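Local coordinates for protein NAD(P)-dependent oxidoreductase (PDB 7A3W) that probably uses NADPH to reduce imines and conjugated enimines, acting as an imine reductase capable of conjugate reduction and reductive amination, at residues T26-Y32 / S154-L159; S59-N63 / L89-K94; R229-Y235 / D285-K291. All blocks are in the same frame, centred on the assembly; numbering follows the deposited sequence.

Interaction 1: T26-Y32 / S154-L159; sequences TLLQAGY and STLKVL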
ATOM      1  N   THR B  26      -9.711  -4.997 -27.150  1.00 17.74           N
ATOM      2  CA  THR B  26     -10.822  -5.425 -26.272  1.00 17.32           C
ATOM      3  C   THR B  26     -12.169  -5.084 -26.915  1.00 18.26           C
ATOM      4  O   THR B  26     -13.102  -5.940 -26.884  1.00 18.17           O
ATOM      5  CB  THR B  26     -10.675  -4.827 -24.874  1.00 18.04           C
ATOM      6  OG1 THR B  26      -9.384  -5.192 -24.384  1.00 17.46           O
ATOM      7  CG2 THR B  26     -11.759  -5.327 -23.947  1.00 18.51           C
ATOM      8  N   LEU B  27     -12.288  -3.878 -27.450  1.00 18.23           N
ATOM      9  CA  LEU B  27     -13.489  -3.428 -28.188  1.00 18.77           C
ATOM     10  C   LEU B  27     -13.707  -4.315 -29.424  1.00 19.96           C
ATOM     11  O   LEU B  27     -14.854  -4.720 -29.633  1.00 21.33           O
ATOM     12  CB  LEU B  27     -13.337  -1.945 -28.535  1.00 18.63           C
ATOM     13  CG  LEU B  27     -13.528  -1.002 -27.353  1.00 17.90           C
ATOM     14  CD1 LEU B  27     -12.937   0.356 -27.625  1.00 18.20           C
ATOM     15  CD2 LEU B  27     -15.003  -0.885 -27.008  1.00 18.71           C
ATOM     16  N   LEU B  28     -12.660  -4.624 -30.192  1.00 21.72           N
ATOM     17  CA  LEU B  28     -12.800  -5.489 -31.397  1.00 22.35           C
ATOM     18  C   LEU B  28     -13.385  -6.830 -30.970  1.00 23.75           C
ATOM     19  O   LEU B  28     -14.356  -7.274 -31.610  1.00 23.17           O
ATOM     20  CB  LEU B  28     -11.449  -5.689 -32.081  1.00 24.16           C
ATOM     21  CG  LEU B  28     -10.983  -4.561 -32.987  1.00 25.48           C
ATOM     22  CD1 LEU B  28      -9.537  -4.831 -33.392  1.00 26.32           C
ATOM     23  CD2 LEU B  28     -11.893  -4.408 -34.221  1.00 23.91           C
ATOM     24  N   GLN B  29     -12.852  -7.418 -29.900  1.00 22.83           N
ATOM     25  CA  GLN B  29     -13.203  -8.790 -29.455  1.00 24.38           C
ATOM     26  C   GLN B  29     -14.645  -8.811 -28.949  1.00 25.98           C
ATOM     27  O   GLN B  29     -15.275  -9.882 -29.048  1.00 27.08           O
ATOM     28  CB  GLN B  29     -12.174  -9.310 -28.447  1.00 25.47           C
ATOM     29  CG  GLN B  29     -10.819  -9.534 -29.108  1.00 26.83           C
ATOM     30  CD  GLN B  29      -9.752 -10.033 -28.161  1.00 32.23           C
ATOM     31  OE1 GLN B  29      -9.920 -10.039 -26.949  1.00 36.64           O
ATOM     32  NE2 GLN B  29      -8.626 -10.436 -28.715  1.00 31.58           N
ATOM     33  N   ALA B  30     -15.158  -7.680 -28.463  1.00 25.62           N
ATOM     34  CA  ALA B  30     -16.553  -7.549 -27.972  1.00 27.66           C
ATOM     35  C   ALA B  30     -17.518  -7.253 -29.139  1.00 27.68           C
ATOM     36  O   ALA B  30     -18.729  -7.120 -28.872  1.00 24.47           O
ATOM     37  CB  ALA B  30     -16.626  -6.483 -26.905  1.00 26.93           C
ATOM     38  N   GLY B  31     -17.010  -7.122 -30.368  1.00 26.51           N
ATOM     39  CA  GLY B  31     -17.843  -7.021 -31.584  1.00 26.16           C
ATOM     40  C   GLY B  31     -18.087  -5.586 -32.004  1.00 26.69           C
ATOM     41  O   GLY B  31     -18.991  -5.362 -32.813  1.00 25.60           O
ATOM     42  N   TYR B  32     -17.317  -4.631 -31.475  1.00 25.98           N
ATOM     43  CA  TYR B  32     -17.428  -3.204 -31.853  1.00 25.01           C
ATOM     44  C   TYR B  32     -16.589  -2.995 -33.115  1.00 23.57           C
ATOM     45  O   TYR B  32     -15.521  -3.614 -33.236  1.00 26.52           O
ATOM     46  CB  TYR B  32     -16.984  -2.279 -30.713  1.00 24.57           C
ATOM     47  CG  TYR B  32     -17.920  -2.300 -29.531  1.00 24.07           C
ATOM     48  CD1 TYR B  32     -17.909  -3.345 -28.628  1.00 23.87           C
ATOM     49  CD2 TYR B  32     -18.890  -1.321 -29.370  1.00 22.71           C
ATOM     50  CE1 TYR B  32     -18.812  -3.396 -27.577  1.00 24.30           C
ATOM     51  CE2 TYR B  32     -19.793  -1.356 -28.318  1.00 23.55           C
ATOM     52  CZ  TYR B  32     -19.745  -2.390 -27.410  1.00 24.00           C
ATOM     53  OH  TYR B  32     -20.643  -2.446 -26.385  1.00 25.53           O
ATOM     54  N   SER B 154     -22.291   1.772 -21.361  1.00 20.59           N
ATOM     55  CA  SER B 154     -22.251   0.322 -21.691  1.00 23.02           C
ATOM     56  C   SER B 154     -21.049   0.013 -22.582  1.00 22.43           C
ATOM     57  O   SER B 154     -20.378  -0.995 -22.355  1.00 23.97           O
ATOM     58  CB  SER B 154     -23.497  -0.138 -22.352  1.00 23.10           C
ATOM     59  OG  SER B 154     -24.537  -0.040 -21.423  1.00 28.18           O
ATOM     60  N   THR B 155     -20.792   0.845 -23.570  1.00 23.40           N
ATOM     61  CA  THR B 155     -19.605   0.667 -24.439  1.00 21.40           C
ATOM     62  C   THR B 155     -18.352   0.708 -23.572  1.00 20.75           C
ATOM     63  O   THR B 155     -17.536  -0.200 -23.713  1.00 18.13           O
ATOM     64  CB  THR B 155     -19.548   1.723 -25.537  1.00 22.73           C
ATOM     65  OG1 THR B 155     -20.756   1.516 -26.263  1.00 20.30           O
ATOM     66  CG2 THR B 155     -18.346   1.570 -26.445  1.00 22.03           C
ATOM     67  N   LEU B 156     -18.191   1.734 -22.726  1.00 17.30           N
ATOM     68  CA  LEU B 156     -16.948   1.896 -21.940  1.00 17.04           C
ATOM     69  C   LEU B 156     -16.803   0.759 -20.927  1.00 17.13           C
ATOM     70  O   LEU B 156     -15.668   0.374 -20.613  1.00 17.85           O
ATOM     71  CB  LEU B 156     -16.967   3.262 -21.276  1.00 16.12           C
ATOM     72  CG  LEU B 156     -16.879   4.427 -22.241  1.00 17.62           C
ATOM     73  CD1 LEU B 156     -17.370   5.708 -21.580  1.00 18.68           C
ATOM     74  CD2 LEU B 156     -15.423   4.590 -22.706  1.00 17.93           C
ATOM     75  N   LYS B 157     -17.904   0.141 -20.511  1.00 17.16           N
ATOM     76  CA  LYS B 157     -17.892  -1.017 -19.583  1.00 19.23           C
ATOM     77  C   LYS B 157     -17.198  -2.240 -20.198  1.00 17.62           C
ATOM     78  O   LYS B 157     -16.741  -3.073 -19.437  1.00 18.15           O
ATOM     79  CB  LYS B 157     -19.306  -1.373 -19.106  1.00 19.60           C
ATOM     80  CG  LYS B 157     -19.675  -0.741 -17.764  1.00 21.70           C
ATOM     81  CD  LYS B 157     -20.887  -1.375 -17.081  1.00 21.75           C
ATOM     82  N   VAL B 158     -17.039  -2.304 -21.510  1.00 18.36           N
ATOM     83  CA  VAL B 158     -16.309  -3.410 -22.186  1.00 18.87           C
ATOM     84  C   VAL B 158     -14.838  -3.348 -21.722  1.00 17.19           C
ATOM     85  O   VAL B 158     -14.154  -4.383 -21.671  1.00 17.14           O
ATOM     86  CB  VAL B 158     -16.464  -3.242 -23.712  1.00 21.56           C
ATOM     87  CG1 VAL B 158     -15.456  -4.069 -24.487  1.00 21.66           C
ATOM     88  CG2 VAL B 158     -17.904  -3.506 -24.154  1.00 23.99           C
ATOM     89  N   LEU B 159     -14.377  -2.144 -21.388  1.00 16.33           N
ATOM     90  CA  LEU B 159     -12.974  -1.911 -20.992  1.00 18.00           C
ATOM     91  C   LEU B 159     -12.790  -2.138 -19.490  1.00 18.64           C
ATOM     92  O   LEU B 159     -11.711  -2.537 -19.099  1.00 20.64           O
ATOM     93  CB  LEU B 159     -12.587  -0.483 -21.366  1.00 16.92           C
ATOM     94  CG  LEU B 159     -12.645  -0.163 -22.859  1.00 16.76           C
ATOM     95  CD1 LEU B 159     -12.322   1.305 -23.072  1.00 17.87           C
ATOM     96  CD2 LEU B 159     -11.721  -1.059 -23.655  1.00 16.78           C
TER
HETATM   97  O   HOH W   1     -22.438  -0.446 -26.166  1.00 27.91           O

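Interaction 2: S59-N63 / L89-K94; sequences SEAIN and LNMSGK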
ATOM      1  N   SER B  59      -7.863  13.339 -37.582  0.50 23.44           N
ATOM      2  CA  SER B  59      -9.147  13.913 -38.078  0.50 22.59           C
ATOM      3  C   SER B  59     -10.081  12.801 -38.562  0.50 22.10           C
ATOM      4  O   SER B  59     -11.272  12.850 -38.217  0.50 20.99           O
ATOM      5  CB  SER B  59      -8.934  14.913 -39.182  0.50 24.43           C
ATOM      6  OG  SER B  59      -7.860  15.785 -38.879  0.50 25.84           O
ATOM      7  N   GLU B  60      -9.573  11.861 -39.363  1.00 22.03           N
ATOM      8  CA  GLU B  60     -10.395  10.759 -39.949  1.00 22.87           C
ATOM      9  C   GLU B  60     -10.849   9.806 -38.831  1.00 21.81           C
ATOM     10  O   GLU B  60     -11.998   9.279 -38.893  1.00 22.45           O
ATOM     11  CB  GLU B  60      -9.603  10.016 -41.030  1.00 26.49           C
ATOM     12  CG  GLU B  60      -9.269  10.879 -42.246  1.00 31.42           C
ATOM     13  CD  GLU B  60      -8.132  10.375 -43.127  1.00 37.67           C
ATOM     14  OE1 GLU B  60      -7.498   9.347 -42.766  1.00 43.75           O
ATOM     15  OE2 GLU B  60      -7.877  11.002 -44.182  1.00 36.35           O
ATOM     16  N   ALA B  61      -9.994   9.556 -37.840  1.00 20.81           N
ATOM     17  CA  ALA B  61     -10.361   8.699 -36.694  1.00 21.23           C
ATOM     18  C   ALA B  61     -11.522   9.373 -35.945  1.00 20.04           C
ATOM     19  O   ALA B  61     -12.510   8.697 -35.577  1.00 18.18           O
ATOM     20  CB  ALA B  61      -9.156   8.421 -35.807  1.00 19.54           C
ATOM     21  N   ILE B  62     -11.426  10.680 -35.730  1.00 19.94           N
ATOM     22  CA  ILE B  62     -12.510  11.459 -35.048  1.00 20.39           C
ATOM     23  C   ILE B  62     -13.794  11.379 -35.879  1.00 21.69           C
ATOM     24  O   ILE B  62     -14.877  11.102 -35.290  1.00 22.26           O
ATOM     25  CB  ILE B  62     -12.043  12.902 -34.786  1.00 20.61           C
ATOM     26  CG1 ILE B  62     -10.926  12.903 -33.742  1.00 21.06           C
ATOM     27  CG2 ILE B  62     -13.226  13.779 -34.408  1.00 20.77           C
ATOM     28  CD1 ILE B  62     -10.083  14.166 -33.669  1.00 23.77           C
ATOM     29  N   ASN B  63     -13.685  11.534 -37.203  1.00 23.04           N
ATOM     30  CA  ASN B  63     -14.863  11.555 -38.111  1.00 24.86           C
ATOM     31  C   ASN B  63     -15.556  10.194 -38.119  1.00 22.94           C
ATOM     32  O   ASN B  63     -16.811  10.154 -38.291  1.00 23.77           O
ATOM     33  CB  ASN B  63     -14.456  12.039 -39.498  1.00 25.86           C
ATOM     34  CG  ASN B  63     -14.230  13.533 -39.512  1.00 30.99           C
ATOM     35  OD1 ASN B  63     -14.817  14.255 -38.705  1.00 32.62           O
ATOM     36  ND2 ASN B  63     -13.411  14.007 -40.438  1.00 30.80           N
ATOM     37  N   LEU B  89     -13.727  21.647 -37.700  1.00 23.45           N
ATOM     38  CA  LEU B  89     -14.122  20.219 -37.743  1.00 23.41           C
ATOM     39  C   LEU B  89     -15.336  20.075 -36.827  1.00 23.28           C
ATOM     40  O   LEU B  89     -15.301  20.570 -35.694  1.00 22.42           O
ATOM     41  CB  LEU B  89     -12.959  19.327 -37.311  1.00 24.26           C
ATOM     42  CG  LEU B  89     -13.140  17.841 -37.616  1.00 26.45           C
ATOM     43  CD1 LEU B  89     -11.802  17.125 -37.657  1.00 25.50           C
ATOM     44  CD2 LEU B  89     -14.053  17.185 -36.607  1.00 29.73           C
ATOM     45  N   ASN B  90     -16.414  19.479 -37.311  1.00 24.07           N
ATOM     46  CA  ASN B  90     -17.676  19.431 -36.541  1.00 25.47           C
ATOM     47  C   ASN B  90     -17.695  18.183 -35.672  1.00 22.75           C
ATOM     48  O   ASN B  90     -17.751  17.086 -36.243  1.00 23.70           O
ATOM     49  CB  ASN B  90     -18.912  19.449 -37.432  1.00 28.01           C
ATOM     50  CG  ASN B  90     -20.182  19.657 -36.637  1.00 30.98           C
ATOM     51  OD1 ASN B  90     -20.153  19.766 -35.414  1.00 29.13           O
ATOM     52  ND2 ASN B  90     -21.309  19.675 -37.324  1.00 37.02           N
ATOM     53  N   MET B  91     -17.662  18.342 -34.340  1.00 20.26           N
ATOM     54  CA  MET B  91     -17.666  17.172 -33.418  1.00 21.08           C
ATOM     55  C   MET B  91     -19.050  16.998 -32.787  1.00 20.90           C
ATOM     56  O   MET B  91     -19.169  16.230 -31.807  1.00 19.30           O
ATOM     57  CB  MET B  91     -16.607  17.334 -32.330  1.00 21.81           C
ATOM     58  CG  MET B  91     -15.201  17.403 -32.895  1.00 21.94           C
ATOM     59  SD  MET B  91     -13.993  17.227 -31.589  1.00 24.54           S
ATOM     60  CE  MET B  91     -12.495  17.701 -32.445  1.00 21.75           C
ATOM     61  N   SER B  92     -20.062  17.712 -33.298  0.50 20.42           N
ATOM     62  CA  SER B  92     -21.470  17.547 -32.859  0.50 21.77           C
ATOM     63  C   SER B  92     -21.797  16.052 -32.747  0.50 21.82           C
ATOM     64  O   SER B  92     -21.510  15.305 -33.700  0.50 22.58           O
ATOM     65  CB  SER B  92     -22.431  18.255 -33.792  0.50 22.49           C
ATOM     66  OG  SER B  92     -23.756  17.784 -33.600  0.50 23.40           O
ATOM     67  N   GLY B  93     -22.361  15.639 -31.608  1.00 21.66           N
ATOM     68  CA  GLY B  93     -22.830  14.263 -31.380  1.00 21.31           C
ATOM     69  C   GLY B  93     -21.698  13.330 -30.965  1.00 20.99           C
ATOM     70  O   GLY B  93     -21.964  12.136 -30.757  1.00 19.73           O
ATOM     71  N   LYS B  94     -20.464  13.822 -30.871  1.00 19.49           N
ATOM     72  CA  LYS B  94     -19.283  12.967 -30.594  1.00 17.82           C
ATOM     73  C   LYS B  94     -18.814  13.186 -29.156  1.00 17.66           C
ATOM     74  O   LYS B  94     -18.717  14.357 -28.714  1.00 20.83           O
ATOM     75  CB  LYS B  94     -18.125  13.261 -31.546  1.00 17.72           C
ATOM     76  CG  LYS B  94     -18.383  13.062 -33.026  1.00 18.17           C
ATOM     77  CD  LYS B  94     -17.129  13.310 -33.853  1.00 17.87           C
ATOM     78  CE  LYS B  94     -17.314  13.218 -35.347  1.00 18.72           C
ATOM     79  NZ  LYS B  94     -17.856  11.902 -35.770  1.00 18.99           N
TER
HETATM   80  O   HOH W   2     -17.346  15.801 -38.486  1.00 35.37           O

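Interaction 3: R229-Y235 / D285-K291; sequences RIAASDY and DIASLFK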
ATOM      1  N   ARG B 229     -11.119   8.303  11.690  1.00 22.93           N
ATOM      2  CA  ARG B 229     -10.534   9.228  12.688  1.00 24.00           C
ATOM      3  C   ARG B 229     -10.340  10.624  12.092  1.00 25.24           C
ATOM      4  O   ARG B 229     -10.611  11.590  12.819  1.00 25.36           O
ATOM      5  CB  ARG B 229      -9.204   8.696  13.219  1.00 23.52           C
ATOM      6  CG  ARG B 229      -9.385   7.615  14.270  1.00 23.13           C
ATOM      7  CD  ARG B 229      -8.032   7.107  14.702  1.00 24.55           C
ATOM      8  NE  ARG B 229      -8.056   6.134  15.767  1.00 24.91           N
ATOM      9  CZ  ARG B 229      -8.163   6.428  17.064  1.00 26.94           C
ATOM     10  NH1 ARG B 229      -8.288   7.684  17.467  1.00 26.34           N
ATOM     11  NH2 ARG B 229      -8.160   5.451  17.954  1.00 25.92           N
ATOM     12  N   ILE B 230      -9.836  10.738  10.861  1.00 23.09           N
ATOM     13  CA  ILE B 230      -9.568  12.056  10.204  1.00 23.31           C
ATOM     14  C   ILE B 230     -10.914  12.762   9.988  1.00 25.14           C
ATOM     15  O   ILE B 230     -11.008  13.944  10.284  1.00 22.95           O
ATOM     16  CB  ILE B 230      -8.753  11.895   8.903  1.00 23.49           C
ATOM     17  CG1 ILE B 230      -7.348  11.343   9.174  1.00 23.12           C
ATOM     18  CG2 ILE B 230      -8.687  13.198   8.121  1.00 24.35           C
ATOM     19  CD1 ILE B 230      -6.699  10.651   7.977  1.00 23.62           C
ATOM     20  N   ALA B 231     -11.939  12.025   9.562  1.00 25.67           N
ATOM     21  CA  ALA B 231     -13.306  12.553   9.357  1.00 26.64           C
ATOM     22  C   ALA B 231     -13.813  13.149  10.674  1.00 29.53           C
ATOM     23  O   ALA B 231     -14.466  14.203  10.610  1.00 27.22           O
ATOM     24  CB  ALA B 231     -14.241  11.476   8.869  1.00 24.13           C
ATOM     25  N   ALA B 232     -13.547  12.478  11.807  1.00 27.70           N
ATOM     26  CA  ALA B 232     -14.055  12.845  13.147  1.00 28.40           C
ATOM     27  C   ALA B 232     -13.073  13.786  13.862  1.00 29.02           C
ATOM     28  O   ALA B 232     -13.406  14.240  14.952  1.00 33.31           O
ATOM     29  CB  ALA B 232     -14.316  11.605  13.952  1.00 30.48           C
ATOM     30  N   SER B 233     -11.922  14.091  13.260  1.00 30.25           N
ATOM     31  CA  SER B 233     -10.786  14.751  13.944  1.00 33.01           C
ATOM     32  C   SER B 233     -10.560  14.102  15.325  1.00 32.95           C
ATOM     33  O   SER B 233     -10.361  14.817  16.318  1.00 36.04           O
ATOM     34  CB  SER B 233     -11.047  16.218  14.033  1.00 36.26           C
ATOM     35  OG  SER B 233      -9.865  16.884  14.409  1.00 36.56           O
ATOM     36  N   ASP B 234     -10.626  12.771  15.395  1.00 30.03           N
ATOM     37  CA  ASP B 234     -10.534  11.985  16.652  1.00 28.99           C
ATOM     38  C   ASP B 234      -9.216  11.210  16.653  1.00 27.39           C
ATOM     39  O   ASP B 234      -9.177  10.084  16.111  1.00 21.33           O
ATOM     40  CB  ASP B 234     -11.712  11.022  16.801  1.00 30.83           C
ATOM     41  CG  ASP B 234     -11.585  10.119  18.017  1.00 34.95           C
ATOM     42  OD1 ASP B 234     -10.775  10.450  18.916  1.00 38.25           O
ATOM     43  OD2 ASP B 234     -12.289   9.090  18.061  1.00 39.65           O
ATOM     44  N   TYR B 235      -8.178  11.784  17.251  1.00 24.06           N
ATOM     45  CA  TYR B 235      -6.795  11.273  17.187  1.00 25.81           C
ATOM     46  C   TYR B 235      -6.347  10.726  18.543  1.00 27.14           C
ATOM     47  O   TYR B 235      -5.142  10.708  18.758  1.00 24.61           O
ATOM     48  CB  TYR B 235      -5.870  12.396  16.725  1.00 26.96           C
ATOM     49  CG  TYR B 235      -6.192  12.914  15.351  1.00 29.15           C
ATOM     50  CD1 TYR B 235      -6.282  12.055  14.270  1.00 29.32           C
ATOM     51  CD2 TYR B 235      -6.454  14.260  15.136  1.00 30.31           C
ATOM     52  CE1 TYR B 235      -6.575  12.520  12.998  1.00 30.73           C
ATOM     53  CE2 TYR B 235      -6.744  14.743  13.869  1.00 31.34           C
ATOM     54  CZ  TYR B 235      -6.806  13.871  12.796  1.00 30.56           C
ATOM     55  OH  TYR B 235      -7.094  14.292  11.538  1.00 28.23           O
ATOM     56  N   ASP B 285      -2.889   9.131  17.943  1.00 20.04           N
ATOM     57  CA  ASP B 285      -3.006   8.099  16.887  1.00 20.36           C
ATOM     58  C   ASP B 285      -2.220   8.534  15.644  1.00 20.01           C
ATOM     59  O   ASP B 285      -2.087   9.749  15.368  1.00 20.02           O
ATOM     60  CB  ASP B 285      -4.467   7.868  16.518  1.00 19.19           C
ATOM     61  CG  ASP B 285      -4.690   6.627  15.671  1.00 20.45           C
ATOM     62  OD1 ASP B 285      -4.791   5.529  16.267  1.00 19.34           O
ATOM     63  OD2 ASP B 285      -4.757   6.771  14.423  1.00 20.17           O
ATOM     64  N   ILE B 286      -1.758   7.552  14.886  1.00 19.26           N
ATOM     65  CA  ILE B 286      -0.960   7.756  13.651  1.00 18.42           C
ATOM     66  C   ILE B 286      -1.796   8.508  12.610  1.00 18.04           C
ATOM     67  O   ILE B 286      -1.182   9.184  11.789  1.00 19.11           O
ATOM     68  CB  ILE B 286      -0.404   6.412  13.125  1.00 18.93           C
ATOM     69  CG1 ILE B 286       0.716   6.643  12.102  1.00 20.29           C
ATOM     70  CG2 ILE B 286      -1.512   5.494  12.601  1.00 18.69           C
ATOM     71  CD1 ILE B 286       1.975   7.177  12.716  1.00 21.72           C
ATOM     72  N   ALA B 287      -3.125   8.436  12.661  1.00 18.68           N
ATOM     73  CA  ALA B 287      -4.002   9.198  11.743  1.00 19.11           C
ATOM     74  C   ALA B 287      -3.698  10.704  11.847  1.00 19.11           C
ATOM     75  O   ALA B 287      -3.890  11.400  10.861  1.00 18.63           O
ATOM     76  CB  ALA B 287      -5.452   8.875  12.000  1.00 19.28           C
ATOM     77  N   SER B 288      -3.191  11.190  12.980  1.00 19.61           N
ATOM     78  CA  SER B 288      -2.892  12.631  13.200  1.00 19.75           C
ATOM     79  C   SER B 288      -1.864  13.133  12.174  1.00 20.04           C
ATOM     80  O   SER B 288      -1.736  14.350  12.030  1.00 18.02           O
ATOM     81  CB  SER B 288      -2.433  12.867  14.613  1.00 21.20           C
ATOM     82  OG  SER B 288      -1.164  12.281  14.846  1.00 22.70           O
ATOM     83  N   LEU B 289      -1.114  12.238  11.519  1.00 20.72           N
ATOM     84  CA  LEU B 289      -0.131  12.660  10.486  1.00 19.85           C
ATOM     85  C   LEU B 289      -0.858  13.442   9.378  1.00 19.60           C
ATOM     86  O   LEU B 289      -0.264  14.371   8.850  1.00 17.27           O
ATOM     87  CB  LEU B 289       0.573  11.447   9.884  1.00 21.62           C
ATOM     88  CG  LEU B 289       1.928  11.092  10.480  1.00 20.26           C
ATOM     89  CD1 LEU B 289       1.854  10.907  11.987  1.00 20.99           C
ATOM     90  CD2 LEU B 289       2.448   9.839   9.808  1.00 20.11           C
ATOM     91  N   PHE B 290      -2.110  13.097   9.064  1.00 19.94           N
ATOM     92  CA  PHE B 290      -2.895  13.816   8.033  1.00 20.73           C
ATOM     93  C   PHE B 290      -2.928  15.311   8.369  1.00 20.42           C
ATOM     94  O   PHE B 290      -2.667  16.122   7.475  1.00 19.42           O
ATOM     95  CB  PHE B 290      -4.308  13.265   7.916  1.00 21.59           C
ATOM     96  CG  PHE B 290      -5.161  13.945   6.884  1.00 22.07           C
ATOM     97  CD1 PHE B 290      -5.858  15.105   7.188  1.00 23.38           C
ATOM     98  CD2 PHE B 290      -5.312  13.409   5.616  1.00 21.60           C
ATOM     99  CE1 PHE B 290      -6.676  15.711   6.250  1.00 24.10           C
ATOM    100  CE2 PHE B 290      -6.138  14.008   4.677  1.00 21.69           C
ATOM    101  CZ  PHE B 290      -6.827  15.154   4.995  1.00 23.29           C
ATOM    102  N   LYS B 291      -3.225  15.641   9.623  1.00 21.50           N
ATOM    103  CA  LYS B 291      -3.365  17.045  10.096  1.00 22.40           C
ATOM    104  C   LYS B 291      -1.985  17.695  10.091  1.00 22.70           C
ATOM    105  O   LYS B 291      -1.902  18.883   9.711  1.00 22.24           O
ATOM    106  CB  LYS B 291      -4.049  17.040  11.471  1.00 27.58           C
ATOM    107  CG  LYS B 291      -4.036  18.338  12.264  1.00 31.05           C
ATOM    108  CD  LYS B 291      -4.676  18.148  13.634  1.00 32.03           C
ATOM    109  CE  LYS B 291      -4.594  19.382  14.503  1.00 33.09           C
ATOM    110  NZ  LYS B 291      -5.459  20.449  13.957  1.00 35.59           N
TER
HETATM  111  O   HOH W   3      -6.270   3.785  15.186  1.00 28.23           O

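Interaction 1: T26-Y32 / S154-L159
In the Rossmann-type NADPH-binding domain, the last turn of helix 18-29, the helix that follows the glycine-rich loop, packs against the end of helix 146-157, with Val158 set among Thr26, Leu27, Ala30 and Tyr32. Val158 works with both branches. Its CG1 stands anti to the backbone N (chi1 164°), which directs this methyl at the helix end, 3.6 Å from Ala30 CB and also against Leu27 CD2. CG2 turns to the tyrosine and lies 3.5 Å from Tyr32 CE1, oblique to the ring. The two side chains run past each other in opposite directions. On the other flank, Thr26 CG2 reaches the backbone of the second segment, 3.4 Å from Val158 O, while its hydroxyl bonds back to Val22 O in its own helix. Leu159 CD2 fills in between Thr26 CB and Leu27 CG, 4.1 Å from the latter. Leu27 and Leu159 then continue inward to Ile69 of strand 67-70, so the contact joins two helices that pack on the central sheet.

A Schellman motif at Gly31 ends helix 18-29 and swings the chain round, bringing the Tyr32 ring back over its own helix: Leu27 CD2 lies over one face of the ring, toward its rim, and Ala30 CB meets the edge in plane. Beyond the valine, the ring passes Thr155, with CE2 3.8 Å from Thr155 CG2. The polar ends close through a single water, held 2.7 Å from Tyr32 OH and 2.6 Å from Thr155 OG1.

Interaction 2: S59-N63 / L89-K94
Lys94 NZ is gripped by three backbone carbonyls at the C-terminal end of helix 58-64: Asn63 O at 3.2 Å, Ile62 O through a weak bond, and Ser65 O just beyond the segment. The ammonium comes to Asn63 O from well above the carbonyl plane, with a C=O...N angle of 101°. A positive charge here would probably be stabilised by the negative end of the helix dipole. The lysine chain runs extended until its last torsion, where a bend (chi4 -57°) turns NZ toward the carbonyls. On the way it crosses Ile62 at about a right angle, Lys94 CD lying 4.0 Å from Ile62 CG2.

That same methyl of Ile62 also meets Leu89 CD2 at 4.1 Å and, more loosely, Met91 CG. Leu89 spreads along the helix: CD1 goes to Ser59 CB, while CD2 packs 3.7 Å from Asn63 OD1. The amide oxygen is served by a water that donates to both Asn63 OD1 (3.0 Å) and Asn90 O (2.6 Å). An Asx turn at Asn90 and a type II turn from Met91 to Lys94 shape the loop.

This loop leads from helix 75-83 into strand 95-98. Through backbone bonds, Met91 is tied to His117, in the loop after helix 104-116, and Lys94 to Leu120, at the start of strand 120-126, while across the contact helix 58-64 is joined to strand 10-14 by Ala61 O and Ser12 OG.

Interaction 3: R229-Y235 / D285-K291
Arg229, in the last turn of helix 205-232, reaches across to the Asx turn that Asp285 forms just ahead of helix 289-293 in the helical C-terminal domain. Arg229 CB rests 3.9 Å from Ala287 CB. The chain then runs extended, and Arg229 CD passes 3.3 Å from Asp285 OD2. Farther out the guanidinium lies over the carboxylate, the planes 14° apart and stacked; the salt bridge from Arg229 NE to Asp285 OD1, 3.4 Å, is thus one of charge alone, no N-H pointing at the oxygen. A water that donates to Asp285 OD1 also accepts a weak bond from Arg229 NE. At the tip, Arg229 NH1 donates to Asp234 O at 2.9 Å, and NH2 pairs with Glu238. An alanine here would take this positive partner from Asp285 and Glu238 and is likely to leave the Asp234 carbonyl without the NH1 donor.

Asp285 is held in other ways too: its OD2 accepts from Ala287 N, and its own N donates to Tyr235 O at 2.9 Å, a fairly straight bond (162°). A Schellman motif at Ser233 turns the chain from the helix toward Tyr235, whose ring lies between Ser233 C on one face and Ser288 CA on the other, the latter a CH-pi contact.

Ile230 and Phe290 also meet; Phe290 packs on Ser199 of the second subunit. They cross at about a right angle: Ile230 CD1 touches Phe290 CB at 3.5 Å, and Ile230 CG2 sits over the Phe290 ring, 3.7 Å from its centroid and 19° off the normal.

How the interactions relate
From the N terminus, interaction 1 opens first, at the end of helix 18-29. Before it closes at residues 154-159, the chain lays down much of the central sheet, and within that long loop interaction 2 opens and shuts, joining helix 58-64 to the loop before strand 95-98. Both belong to the NADPH-binding domain, their centres about 20 Å apart without touching. Interaction 3 follows in series, in the helical C-terminal domain: the chain runs through helices 242-258 and 264-278 before residues 285-291 come back to the end of helix 205-232. Its centre lies about 43 Å from that of interaction 1 and 49 Å from that of interaction 2.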